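Local coordinates for protein 3-polyprenyl-4-hydroxybenzoate decarboxylase and related decarboxylases (Pelotomaculum thermopropionicum, PDB 6H6X) that binds prenylated FMN with manganese and potassium and, as the UbiD-class enzyme HmfF, interconverts 2-furoic and 2,5-furandicarboxylic acid by reversible decarboxylation, at residues V54-G59 against M116-T121; I111-M116 against T276-R281; T132-I137 against I186-G191; P158-I163 against R270-V275; A238-E243 against P284-I289. The protein carries 8 engineered substitutions. All coordinates share one frame; numbering follows the deposited sequence.

Contact 1. Residues V54-G59 against M116-T121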
# COMPACT_ATOMS: atom_id res chain seq x y z
N VAL B 54 26.73 -23.54 14.47
CA VAL B 54 26.04 -23.46 13.17
C VAL B 54 25.34 -22.10 12.98
O VAL B 54 24.52 -21.74 13.80
CB VAL B 54 25.03 -24.63 13.07
CG1 VAL B 54 24.15 -24.50 11.81
CG2 VAL B 54 25.77 -25.97 13.13
N PRO B 55 25.62 -21.37 11.89
CA PRO B 55 24.85 -20.18 11.57
C PRO B 55 23.44 -20.47 11.00
O PRO B 55 23.17 -21.61 10.64
CB PRO B 55 25.70 -19.47 10.52
CG PRO B 55 26.48 -20.50 9.90
CD PRO B 55 26.64 -21.63 10.87
N VAL B 56 22.58 -19.43 11.00
CA VAL B 56 21.20 -19.53 10.54
C VAL B 56 21.01 -18.51 9.46
O VAL B 56 21.47 -17.38 9.61
CB VAL B 56 20.21 -19.30 11.67
CG1 VAL B 56 18.78 -19.16 11.13
CG2 VAL B 56 20.28 -20.46 12.64
N VAL B 57 20.41 -18.89 8.33
CA VAL B 57 20.11 -17.93 7.28
C VAL B 57 18.57 -17.85 7.14
O VAL B 57 17.84 -18.83 7.34
CB VAL B 57 20.87 -18.26 5.98
CG1 VAL B 57 20.33 -19.51 5.29
CG2 VAL B 57 20.85 -17.13 5.01
N THR B 58 18.07 -16.66 6.87
CA THR B 58 16.65 -16.46 6.63
C THR B 58 16.45 -15.44 5.50
O THR B 58 17.32 -14.63 5.26
CB THR B 58 15.86 -16.11 7.89
OG1 THR B 58 14.44 -16.19 7.63
CG2 THR B 58 16.24 -14.74 8.40
N GLY B 59 15.33 -15.57 4.77
CA GLY B 59 14.94 -14.60 3.76
C GLY B 59 15.78 -14.71 2.49
O GLY B 59 16.27 -13.71 1.99
N MET B 116 22.34 -30.39 18.05
CA MET B 116 23.11 -30.18 16.82
C MET B 116 22.76 -28.90 16.08
O MET B 116 23.64 -28.25 15.47
CB MET B 116 22.88 -31.32 15.84
CG MET B 116 23.30 -32.69 16.32
SD MET B 116 22.72 -33.93 15.17
CE MET B 116 23.51 -33.33 13.70
N LEU B 117 21.48 -28.54 16.10
CA LEU B 117 20.97 -27.55 15.15
C LEU B 117 20.26 -26.40 15.84
O LEU B 117 19.43 -26.59 16.76
CB LEU B 117 20.01 -28.22 14.20
CG LEU B 117 20.56 -29.40 13.38
CD1 LEU B 117 19.45 -29.95 12.51
CD2 LEU B 117 21.78 -29.00 12.55
N PRO B 118 20.55 -25.19 15.38
CA PRO B 118 19.96 -23.99 15.95
C PRO B 118 18.51 -23.78 15.44
O PRO B 118 18.25 -22.84 14.76
CB PRO B 118 20.89 -22.90 15.44
CG PRO B 118 21.31 -23.41 14.08
CD PRO B 118 21.47 -24.88 14.28
N ILE B 119 17.61 -24.64 15.85
CA ILE B 119 16.27 -24.60 15.35
C ILE B 119 15.55 -23.52 16.14
O ILE B 119 15.38 -23.67 17.34
CB ILE B 119 15.58 -25.95 15.51
CG1 ILE B 119 16.36 -27.01 14.73
CG2 ILE B 119 14.12 -25.89 15.05
CD1 ILE B 119 15.97 -28.40 15.05
N PRO B 120 15.07 -22.46 15.46
CA PRO B 120 14.46 -21.32 16.15
C PRO B 120 13.10 -21.57 16.72
O PRO B 120 12.40 -22.48 16.29
CB PRO B 120 14.34 -20.26 15.04
CG PRO B 120 15.18 -20.74 13.90
CD PRO B 120 15.07 -22.23 14.00
N THR B 121 12.73 -20.71 17.66
CA THR B 121 11.35 -20.56 18.12
C THR B 121 10.89 -19.23 17.55
O THR B 121 11.57 -18.20 17.71
CB THR B 121 11.30 -20.63 19.66
OG1 THR B 121 11.98 -21.82 20.08
CG2 THR B 121 9.92 -20.70 20.17

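Contact 2. Residues I111-M116 against T276-R281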
# COMPACT_ATOMS: atom_id res chain seq x y z
N ILE B 111 21.26 -39.39 18.70
CA ILE B 111 20.84 -38.27 17.89
C ILE B 111 20.09 -37.32 18.78
O ILE B 111 19.07 -37.72 19.37
CB ILE B 111 19.90 -38.70 16.75
CG1 ILE B 111 20.63 -39.59 15.74
CG2 ILE B 111 19.30 -37.48 16.06
CD1 ILE B 111 19.70 -40.39 14.85
N ASP B 112 20.55 -36.07 18.84
CA ASP B 112 19.84 -35.01 19.55
C ASP B 112 19.74 -33.76 18.65
O ASP B 112 20.73 -33.00 18.52
CB ASP B 112 20.54 -34.68 20.89
CG ASP B 112 19.67 -33.82 21.84
OD1 ASP B 112 18.85 -32.98 21.39
OD2 ASP B 112 19.80 -33.99 23.06
N LEU B 113 18.54 -33.55 18.07
CA LEU B 113 18.37 -32.50 17.05
C LEU B 113 18.63 -31.11 17.59
O LEU B 113 19.42 -30.34 17.01
CB LEU B 113 16.99 -32.57 16.40
CG LEU B 113 16.69 -33.77 15.49
CD1 LEU B 113 15.27 -33.64 15.00
CD2 LEU B 113 17.64 -33.88 14.30
N LEU B 114 18.00 -30.79 18.73
CA LEU B 114 18.24 -29.49 19.38
C LEU B 114 19.66 -29.22 19.82
O LEU B 114 20.05 -28.04 19.88
CB LEU B 114 17.31 -29.25 20.57
CG LEU B 114 16.05 -28.40 20.34
CD1 LEU B 114 15.48 -27.92 21.68
CD2 LEU B 114 16.29 -27.18 19.44
N LYS B 115 20.44 -30.26 20.14
CA LYS B 115 21.86 -30.06 20.43
C LYS B 115 22.66 -29.74 19.17
O LYS B 115 23.56 -28.91 19.22
CB LYS B 115 22.50 -31.27 21.14
CG LYS B 115 22.24 -31.36 22.65
CD LYS B 115 23.51 -31.62 23.47
CE LYS B 115 24.14 -32.98 23.21
NZ LYS B 115 23.35 -34.14 23.75
N MET B 116 22.34 -30.39 18.05
CA MET B 116 23.11 -30.18 16.82
C MET B 116 22.76 -28.90 16.08
O MET B 116 23.64 -28.25 15.47
CB MET B 116 22.88 -31.32 15.84
CG MET B 116 23.30 -32.69 16.32
SD MET B 116 22.72 -33.93 15.17
CE MET B 116 23.51 -33.33 13.70
N THR B 276 16.01 -41.43 12.33
CA THR B 276 16.97 -42.53 12.34
C THR B 276 18.38 -42.14 11.89
O THR B 276 19.30 -42.92 12.05
CB THR B 276 16.46 -43.68 11.47
OG1 THR B 276 16.27 -43.24 10.12
CG2 THR B 276 15.11 -44.19 12.02
N ALA B 277 18.55 -40.92 11.38
CA ALA B 277 19.86 -40.41 11.05
C ALA B 277 19.82 -38.96 10.62
O ALA B 277 18.80 -38.47 10.19
CB ALA B 277 20.48 -41.25 9.92
N VAL B 278 20.98 -38.31 10.69
CA VAL B 278 21.17 -36.97 10.30
C VAL B 278 22.48 -36.94 9.56
O VAL B 278 23.43 -37.43 10.08
CB VAL B 278 21.33 -36.01 11.51
CG1 VAL B 278 21.75 -34.62 11.06
CG2 VAL B 278 20.04 -35.95 12.32
N THR B 279 22.54 -36.32 8.37
CA THR B 279 23.81 -36.09 7.68
C THR B 279 23.88 -34.66 7.29
O THR B 279 22.86 -34.00 7.04
CB THR B 279 24.00 -37.00 6.40
OG1 THR B 279 23.23 -36.52 5.30
CG2 THR B 279 23.56 -38.44 6.66
N HIS B 280 25.09 -34.14 7.22
CA HIS B 280 25.26 -32.76 6.89
C HIS B 280 26.59 -32.47 6.31
O HIS B 280 27.52 -33.25 6.46
CB HIS B 280 24.95 -31.84 8.10
CG HIS B 280 25.83 -32.02 9.29
ND1 HIS B 280 27.06 -31.40 9.41
CD2 HIS B 280 25.63 -32.71 10.43
CE1 HIS B 280 27.59 -31.74 10.58
NE2 HIS B 280 26.75 -32.55 11.21
N ARG B 281 26.67 -31.35 5.61
CA ARG B 281 27.94 -30.77 5.29
C ARG B 281 28.76 -30.45 6.55
O ARG B 281 28.23 -30.14 7.67
CB ARG B 281 27.78 -29.45 4.56
CG ARG B 281 27.33 -29.55 3.14
CD ARG B 281 27.24 -28.18 2.57
NE ARG B 281 26.70 -28.20 1.24
CZ ARG B 281 27.35 -27.83 0.12
NH1 ARG B 281 28.60 -27.42 0.12
NH2 ARG B 281 26.71 -27.90 -1.05

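Contact 3. Residues T132-I137 against I186-G191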
# COMPACT_ATOMS: atom_id res chain seq x y z
N THR B 132 11.06 -25.22 9.76
CA THR B 132 10.10 -24.61 8.84
C THR B 132 10.55 -24.61 7.38
O THR B 132 9.76 -24.23 6.55
CB THR B 132 9.81 -23.16 9.21
OG1 THR B 132 11.05 -22.46 9.32
CG2 THR B 132 9.12 -23.12 10.57
N ALA B 133 11.79 -25.01 7.08
CA ALA B 133 12.30 -24.93 5.72
C ALA B 133 12.79 -26.25 5.13
O ALA B 133 13.62 -26.25 4.22
CB ALA B 133 13.37 -23.88 5.64
N ALA B 134 12.27 -27.34 5.62
CA ALA B 134 12.70 -28.65 5.20
C ALA B 134 11.78 -29.12 4.11
O ALA B 134 10.57 -29.12 4.30
CB ALA B 134 12.65 -29.65 6.34
N ILE B 135 12.36 -29.54 2.98
CA ILE B 135 11.60 -30.30 2.01
C ILE B 135 11.51 -31.75 2.47
O ILE B 135 12.48 -32.33 2.92
CB ILE B 135 12.14 -30.17 0.58
CG1 ILE B 135 13.53 -30.79 0.39
CG2 ILE B 135 12.14 -28.71 0.17
CD1 ILE B 135 13.99 -30.80 -1.07
N LEU B 136 10.32 -32.32 2.39
CA LEU B 136 10.04 -33.67 2.85
C LEU B 136 9.85 -34.54 1.61
O LEU B 136 8.90 -34.34 0.86
CB LEU B 136 8.77 -33.70 3.69
CG LEU B 136 8.51 -35.00 4.46
CD1 LEU B 136 7.66 -34.71 5.68
CD2 LEU B 136 7.88 -36.07 3.60
N ILE B 137 10.77 -35.48 1.39
CA ILE B 137 10.75 -36.37 0.24
C ILE B 137 10.24 -37.73 0.72
O ILE B 137 10.73 -38.28 1.69
CB ILE B 137 12.16 -36.48 -0.36
CG1 ILE B 137 12.63 -35.12 -0.79
CG2 ILE B 137 12.19 -37.42 -1.56
CD1 ILE B 137 14.13 -34.96 -0.72
N ILE B 186 10.81 -41.42 5.15
CA ILE B 186 10.92 -40.07 4.60
C ILE B 186 12.31 -39.55 4.75
O ILE B 186 13.07 -40.00 5.59
CB ILE B 186 9.97 -39.05 5.27
CG1 ILE B 186 10.37 -38.75 6.72
CG2 ILE B 186 8.52 -39.54 5.21
CD1 ILE B 186 9.52 -37.69 7.36
N ALA B 187 12.61 -38.55 3.95
CA ALA B 187 13.76 -37.72 4.20
C ALA B 187 13.44 -36.21 4.17
O ALA B 187 12.60 -35.76 3.41
CB ALA B 187 14.84 -38.06 3.18
N LEU B 188 14.14 -35.49 5.02
CA LEU B 188 13.97 -34.07 5.16
C LEU B 188 15.25 -33.40 4.75
O LEU B 188 16.29 -33.72 5.29
CB LEU B 188 13.72 -33.73 6.62
CG LEU B 188 12.45 -34.36 7.19
CD1 LEU B 188 12.48 -34.15 8.68
CD2 LEU B 188 11.24 -33.70 6.60
N ALA B 189 15.19 -32.49 3.78
CA ALA B 189 16.40 -31.73 3.40
C ALA B 189 16.26 -30.25 3.64
O ALA B 189 15.27 -29.68 3.25
CB ALA B 189 16.70 -31.98 1.96
N ILE B 190 17.27 -29.64 4.23
CA ILE B 190 17.28 -28.26 4.68
C ILE B 190 18.47 -27.58 4.07
O ILE B 190 19.57 -28.09 4.09
CB ILE B 190 17.37 -28.18 6.19
CG1 ILE B 190 16.16 -28.83 6.86
CG2 ILE B 190 17.46 -26.73 6.65
CD1 ILE B 190 16.35 -29.05 8.37
N GLY B 191 18.26 -26.42 3.46
CA GLY B 191 19.38 -25.67 2.91
C GLY B 191 19.56 -26.09 1.48
O GLY B 191 20.57 -26.71 1.09
O HOH W 1 15.72 -25.27 2.98

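Contact 4. Residues P158-I163 against R270-V275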
# COMPACT_ATOMS: atom_id res chain seq x y z
N PRO B 158 14.77 -35.48 21.46
CA PRO B 158 16.08 -35.59 20.77
C PRO B 158 16.02 -36.16 19.33
O PRO B 158 16.79 -35.73 18.48
CB PRO B 158 16.92 -36.50 21.70
CG PRO B 158 15.98 -37.03 22.76
CD PRO B 158 14.78 -36.12 22.79
N ASP B 159 15.10 -37.09 19.11
CA ASP B 159 14.98 -37.82 17.86
C ASP B 159 13.51 -37.96 17.45
O ASP B 159 13.13 -38.93 16.78
CB ASP B 159 15.62 -39.22 18.03
CG ASP B 159 14.81 -40.16 18.98
OD1 ASP B 159 14.03 -39.67 19.83
OD2 ASP B 159 14.96 -41.39 18.84
N ARG B 160 12.69 -36.99 17.84
CA ARG B 160 11.27 -37.06 17.56
C ARG B 160 10.75 -35.71 17.03
O ARG B 160 11.15 -34.66 17.53
CB ARG B 160 10.57 -37.43 18.85
CG ARG B 160 9.30 -38.22 18.66
CD ARG B 160 8.84 -38.74 20.02
NE ARG B 160 7.61 -39.50 19.95
CZ ARG B 160 7.51 -40.79 19.62
NH1 ARG B 160 8.59 -41.51 19.29
NH2 ARG B 160 6.32 -41.37 19.60
N LEU B 161 9.84 -35.76 16.05
CA LEU B 161 9.22 -34.56 15.51
C LEU B 161 7.75 -34.75 15.35
O LEU B 161 7.33 -35.81 14.90
CB LEU B 161 9.78 -34.26 14.11
CG LEU B 161 11.27 -34.04 14.01
CD1 LEU B 161 11.60 -34.01 12.52
CD2 LEU B 161 11.68 -32.77 14.67
N GLY B 162 6.96 -33.73 15.65
CA GLY B 162 5.52 -33.71 15.32
C GLY B 162 5.33 -33.02 13.98
O GLY B 162 6.00 -32.05 13.66
N ILE B 163 4.39 -33.48 13.20
CA ILE B 163 4.25 -33.02 11.84
C ILE B 163 2.78 -32.75 11.55
O ILE B 163 1.93 -33.55 11.83
CB ILE B 163 4.88 -34.03 10.84
CG1 ILE B 163 4.80 -33.47 9.42
CG2 ILE B 163 4.19 -35.38 10.92
CD1 ILE B 163 5.35 -34.41 8.36
N ARG B 270 -1.51 -35.38 16.23
CA ARG B 270 -1.00 -35.46 14.85
C ARG B 270 0.12 -36.47 14.71
O ARG B 270 0.67 -36.94 15.71
CB ARG B 270 -0.51 -34.06 14.42
CG ARG B 270 -1.68 -33.15 14.04
CD ARG B 270 -1.31 -31.75 13.66
NE ARG B 270 -2.52 -30.96 13.52
CZ ARG B 270 -2.80 -29.83 14.17
NH1 ARG B 270 -1.96 -29.28 15.05
NH2 ARG B 270 -3.96 -29.24 13.93
N PRO B 271 0.51 -36.80 13.46
CA PRO B 271 1.54 -37.82 13.32
C PRO B 271 2.87 -37.42 13.88
O PRO B 271 3.10 -36.25 14.22
CB PRO B 271 1.62 -38.05 11.82
CG PRO B 271 0.22 -37.81 11.38
CD PRO B 271 -0.25 -36.64 12.20
N VAL B 272 3.74 -38.41 13.98
CA VAL B 272 5.04 -38.27 14.61
C VAL B 272 6.11 -38.90 13.70
O VAL B 272 5.90 -39.93 13.15
CB VAL B 272 5.04 -38.96 15.99
CG1 VAL B 272 6.41 -38.91 16.63
CG2 VAL B 272 4.02 -38.30 16.90
N VAL B 273 7.25 -38.24 13.58
CA VAL B 273 8.37 -38.73 12.86
C VAL B 273 9.40 -39.12 13.89
O VAL B 273 9.75 -38.30 14.73
CB VAL B 273 9.01 -37.61 11.97
CG1 VAL B 273 10.32 -38.08 11.34
CG2 VAL B 273 8.04 -37.16 10.89
N GLU B 274 9.89 -40.36 13.81
CA GLU B 274 11.10 -40.80 14.52
C GLU B 274 12.28 -40.64 13.58
O GLU B 274 12.25 -41.13 12.45
CB GLU B 274 10.96 -42.27 14.94
CG GLU B 274 12.23 -42.92 15.51
CD GLU B 274 11.99 -44.32 16.13
OE1 GLU B 274 12.67 -45.30 15.71
OE2 GLU B 274 11.13 -44.46 17.03
N VAL B 275 13.34 -39.99 14.05
CA VAL B 275 14.50 -39.75 13.20
C VAL B 275 15.55 -40.84 13.44
O VAL B 275 15.88 -41.16 14.60
CB VAL B 275 15.02 -38.28 13.23
CG1 VAL B 275 14.20 -37.38 14.12
CG2 VAL B 275 16.52 -38.14 13.50

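Contact 5. Residues A238-E243 against P284-I289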
# COMPACT_ATOMS: atom_id res chain seq x y z
N ALA B 238 22.59 -30.52 -0.46
CA ALA B 238 21.86 -29.92 0.66
C ALA B 238 22.82 -29.64 1.84
O ALA B 238 23.88 -30.17 1.86
CB ALA B 238 20.72 -30.82 1.12
N GLU B 239 22.41 -28.81 2.79
CA GLU B 239 23.23 -28.51 3.97
C GLU B 239 23.04 -29.56 4.99
O GLU B 239 23.98 -30.01 5.59
CB GLU B 239 22.87 -27.11 4.55
CG GLU B 239 23.22 -25.94 3.65
CD GLU B 239 24.75 -25.68 3.55
OE1 GLU B 239 25.45 -25.87 4.56
OE2 GLU B 239 25.27 -25.24 2.50
N ILE B 240 21.78 -29.98 5.19
CA ILE B 240 21.43 -30.92 6.22
C ILE B 240 20.32 -31.85 5.71
O ILE B 240 19.40 -31.39 5.04
CB ILE B 240 20.88 -30.16 7.47
CG1 ILE B 240 21.96 -29.30 8.15
CG2 ILE B 240 20.36 -31.12 8.51
CD1 ILE B 240 21.50 -27.96 8.64
N VAL B 241 20.39 -33.14 6.08
CA VAL B 241 19.36 -34.13 5.80
C VAL B 241 19.03 -34.86 7.07
O VAL B 241 19.93 -35.30 7.78
CB VAL B 241 19.76 -35.15 4.72
CG1 VAL B 241 18.87 -36.39 4.72
CG2 VAL B 241 19.78 -34.49 3.35
N ILE B 242 17.75 -35.01 7.34
CA ILE B 242 17.27 -35.74 8.48
C ILE B 242 16.43 -36.84 7.89
O ILE B 242 15.45 -36.59 7.21
CB ILE B 242 16.47 -34.83 9.44
CG1 ILE B 242 17.38 -33.74 10.01
CG2 ILE B 242 15.84 -35.62 10.56
CD1 ILE B 242 16.58 -32.60 10.62
N GLU B 243 16.83 -38.07 8.19
CA GLU B 243 16.16 -39.29 7.73
C GLU B 243 15.27 -39.83 8.83
O GLU B 243 15.61 -39.75 10.00
CB GLU B 243 17.22 -40.33 7.38
CG GLU B 243 18.29 -39.85 6.39
CD GLU B 243 19.32 -40.89 6.02
OE1 GLU B 243 19.17 -42.07 6.45
OE2 GLU B 243 20.29 -40.54 5.28
N PRO B 284 27.73 -26.84 8.44
CA PRO B 284 26.51 -26.51 7.69
C PRO B 284 25.91 -25.14 8.01
O PRO B 284 26.17 -24.57 9.07
CB PRO B 284 25.55 -27.60 8.13
CG PRO B 284 25.95 -27.93 9.51
CD PRO B 284 27.45 -27.71 9.59
N VAL B 285 25.11 -24.62 7.09
CA VAL B 285 24.24 -23.46 7.33
C VAL B 285 22.81 -23.93 7.50
O VAL B 285 22.30 -24.62 6.65
CB VAL B 285 24.29 -22.48 6.16
CG1 VAL B 285 23.64 -21.18 6.55
CG2 VAL B 285 25.73 -22.24 5.75
N TYR B 286 22.17 -23.54 8.60
CA TYR B 286 20.80 -23.89 8.85
C TYR B 286 19.88 -22.77 8.26
O TYR B 286 20.10 -21.59 8.52
CB TYR B 286 20.56 -24.07 10.33
CG TYR B 286 19.13 -24.50 10.64
CD1 TYR B 286 18.10 -23.55 10.76
CD2 TYR B 286 18.77 -25.83 10.78
CE1 TYR B 286 16.80 -23.93 11.00
CE2 TYR B 286 17.46 -26.20 11.04
CZ TYR B 286 16.49 -25.23 11.13
OH TYR B 286 15.18 -25.60 11.39
N HIS B 287 18.86 -23.16 7.49
CA HIS B 287 17.93 -22.20 6.86
C HIS B 287 16.58 -22.27 7.60
O HIS B 287 16.04 -23.36 7.85
CB HIS B 287 17.76 -22.54 5.40
CG HIS B 287 16.73 -21.74 4.69
ND1 HIS B 287 15.98 -22.27 3.67
CD2 HIS B 287 16.33 -20.47 4.83
CE1 HIS B 287 15.20 -21.33 3.18
NE2 HIS B 287 15.40 -20.23 3.86
N THR B 288 16.08 -21.12 8.02
CA THR B 288 14.72 -21.09 8.54
C THR B 288 13.86 -20.14 7.71
O THR B 288 14.37 -19.17 7.13
CB THR B 288 14.69 -20.72 10.02
OG1 THR B 288 13.41 -21.10 10.53
CG2 THR B 288 14.98 -19.22 10.28
N ILE B 289 12.57 -20.46 7.62
CA ILE B 289 11.61 -19.57 6.97
C ILE B 289 10.74 -19.04 8.09
O ILE B 289 10.16 -19.81 8.85
CB ILE B 289 10.79 -20.32 5.92
CG1 ILE B 289 11.64 -20.60 4.66
CG2 ILE B 289 9.56 -19.54 5.53
CD1 ILE B 289 11.03 -21.70 3.77

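Contact 1. Residues V54-G59 against M116-T121
The carbonyl oxygen of Val-54 faces the ring of Pro-118, lying 3.6 Å from Pro-118 CG, and the side chains of Val-54 and Val-56 pack on the same ring. No hydrogen bond joins 54-59 to 116-121, so the fit between the two is one of shape. Val-54 CG1 stands anti to its backbone N (chi1 173°) and meets the flank of the ring, 3.7 Å from Pro-118 CD; the two side chains cross at about a right angle. Val-56 instead slides past the proline in the opposite direction. Its CG2 comes within 3.4 Å of Pro-118 CG, tighter than usual for two carbons, with Pro-118 CB next in line. Val-54 CG2 also lies 3.9 Å from Met-116 O, where the chain is leaving the short helix. The ring of Pro-118 thus packs against both valines, which flank Pro-55. Pro-118 is itself the centre of an inverse gamma turn, in which Ile-119 N makes a weak bond to Leu-117 O. Tyr-286 packs against Val-54, Pro-118, Ile-119 and Pro-120, while Tyr-52 adds a further touch on Pro-118. The contact therefore joins strand 56-58, which runs between strands 43-46 and 286-287 in a mixed sheet, to the loop that leads from helix 113-116 to strand 130-139.

Contact 2. Residues I111-M116 against T276-R281
Val-278 receives side chains from three residues of 111-116, and the contact across the segments is apolar. Its CG1, anti to the backbone N (chi1 171°), meets Met-116 CE tip to tip at 3.4 Å, closer than usual for two carbons. Its other methyl, CG2, lies 3.7 Å from Leu-113 CD2 and 4.1 Å from Ile-111 CG2, so the two branches of one valine are divided among different neighbours. The Met-116 chain bends at its last torsion (chi3 58°), which brings CE against both Val-278 and His-280; the same methyl approaches His-280 CD2 obliquely at 3.9 Å. A second kind of contact sets a side chain on backbone: Ile-111 CD1 leads off from Val-278 and lies against the peptide joining Thr-276 and Ala-277, 3.7 Å from Ala-277 N. That peptide belongs to a classic beta bulge, for Thr-276 and Ala-277 both face Glu-243 on the adjoining strand 240-246. The long strand 264-280 is thus the floor on which a short helix lies.

No hydrogen bond crosses the contact; the polar bonds of 111-116 are its own. Asp-112 is the N-cap of helix 113-116, its OD1 taking a weak bond from Lys-115 N at 3.4 Å, and its backbone O accepts Met-116 N at 3.1 Å. Lys-115 NZ adds a long ion pair to OD2 of Asp-112. Partners outside the two segments hold further groups: Leu-114 O meets the hydroxyl of Tyr-52, and the hydroxyl of Thr-276 pairs with that of Thr-229.

Contact 3. Residues T132-I137 against I186-G191
Ala-133 meets 186-191 through a water, which donates to its O at 2.6 Å and accepts from Gly-191 N at 2.8 Å, bridging the point where the two backbones diverge. Ala-134 follows with a small side chain, and its CB packs 3.6 Å from Ile-190 CG1. At Ile-135 the antiparallel pairing is regular: its N donates to Ala-189 O and its O accepts Ala-189 N at 2.8 Å. The side chain of Ile-135 holds CG1 between backbone N and carbonyl carbon (chi1 67°), 3.7 Å from Ala-189 CB. Leu-136 turns to the other face, where its branch point CG lies 3.7 Å from Leu-188 CD2 while its CD2 meets Ile-186 CG2. Ile-137 ends the run in a hydrogen-bonded pair with Ala-187, its N reaching Ala-187 O at 2.7 Å in a nearly straight bond of 171°.

One face thus carries Ala-134, Leu-136, Leu-188 and Ile-190, the other Ile-135, Ile-137, Ala-187 and Ala-189. Strand 146-157 pairs on the far side of 130-139, bringing the cofactor-binding Ile-150 and His-151 close to Ile-135 and Leu-136. Thr-132 touches prenylated FMN. The pair is part of the curled antiparallel sheet of the Rift-related domain, consistent with a flavin-binding split barrel.

Contact 4. Residues P158-I163 against R270-V275
The guanidinium of Arg-160 has one face covered by Val-272 CG1, which sits 3.5 Å above its plane and is displaced toward the rim. The same methyl lies 3.6 Å from Arg-160 CG, the two side chains running obliquely past each other, and an extended chain from CG to NE carries the flat group over the valine. At the rim, NH2 forms a salt bridge with Glu-252; Glu-274 OE2, 4.5 Å from Arg-160 NH1, is too far for one but would probably add a favourable field. An alanine in place of Arg-160 would probably leave Glu-252 without its ion-pair mate and strip Val-272 CG1 of its cover.

Beneath these side chains the backbones pair antiparallel. Leu-161 and Val-273 exchange two bonds, Leu-161 N to Val-273 O at 2.9 Å and Val-273 N to Leu-161 O at 2.8 Å. Val-275 N donates to Asp-159 O from above the carbonyl plane, 38° out of it. Ile-163 N, also above the plane, reaches Pro-271 O at a longer 3.2 Å. On the face opposite Arg-160, Leu-161 CB meets Val-273 CB. Ile-163 CG2 packs at about a right angle on Pro-271, 3.8 Å from its CB.

The side chain of Ile-163 is about 6 Å from the bound prenylated FMN at the nearest atoms. Strand 160-163 lies between 146-157 and 264-280 in the curled antiparallel sheet of this cofactor-binding domain.

Contact 5. Residues A238-E243 against P284-I289
Val-285 N donates to Glu-239 OE1 at 2.8 Å in a fairly straight bond of 167°, the sole hydrogen bond across the two segments. The amide approaches from above the carboxylate plane, 45° out of it. Glu-239 CB and CG lie close to Val-285 O, CB at 3.3 Å, and the bend at chi2 (-72°) turns CD back toward the Val-285 amide. OE1 also comes 3.4 Å from Pro-284 CA. Beside this polar grip Ile-240 makes the apolar half: its side chain crosses that of Pro-284 obliquely, CG1 4.0 Å from Pro-284 CB, while CD1 meets Tyr-286 CD2 at 4.1 Å, the two side chains at about a right angle.

What positions the pair lies one layer out. Glu-239 and Ile-240 both face Ile-190 in a classic beta bulge, which lets two consecutive side chains turn toward 284-289. The second carboxylate oxygen, OE2, forms a salt bridge with Arg-6 and has a long, weak ion pair with Arg-281. An alanine in place of Glu-239 would probably leave the Val-285 amide without its acceptor and Arg-6 without its ion-pair mate. Beyond Tyr-286, strand 286-287 pairs with strand 56-58.

Each oxygen of this buried carboxylate therefore has a different task: OE1 holds a backbone amide, and OE2 faces cationic side chains. Such surroundings are likely to keep the group ionised and to fix its rotation.

Four of the five contacts lie wholly in the Rift-related domain; contact 1 ties that domain to the N-terminal one. Contacts 2 and 4 share strand 264-280, their centres about 13 Å apart, and 158-163 and 270-275 fall within the chain span between 111-116 and 276-281. Contacts 1 and 2 meet at Met-116. Contacts 2, 3, 4 and 5 all reach the branched antiparallel sheet: strand 240-246 lies between 184-190 and 264-280, and the centres of contacts 3 and 5 are about 8 Å apart. Contact 5 then reaches the mixed sheet of contact 1 through the neighbouring strands 56-58 and 286-287. Local packing is thus continuous from the N-terminal sheet to the cofactor-binding barrel.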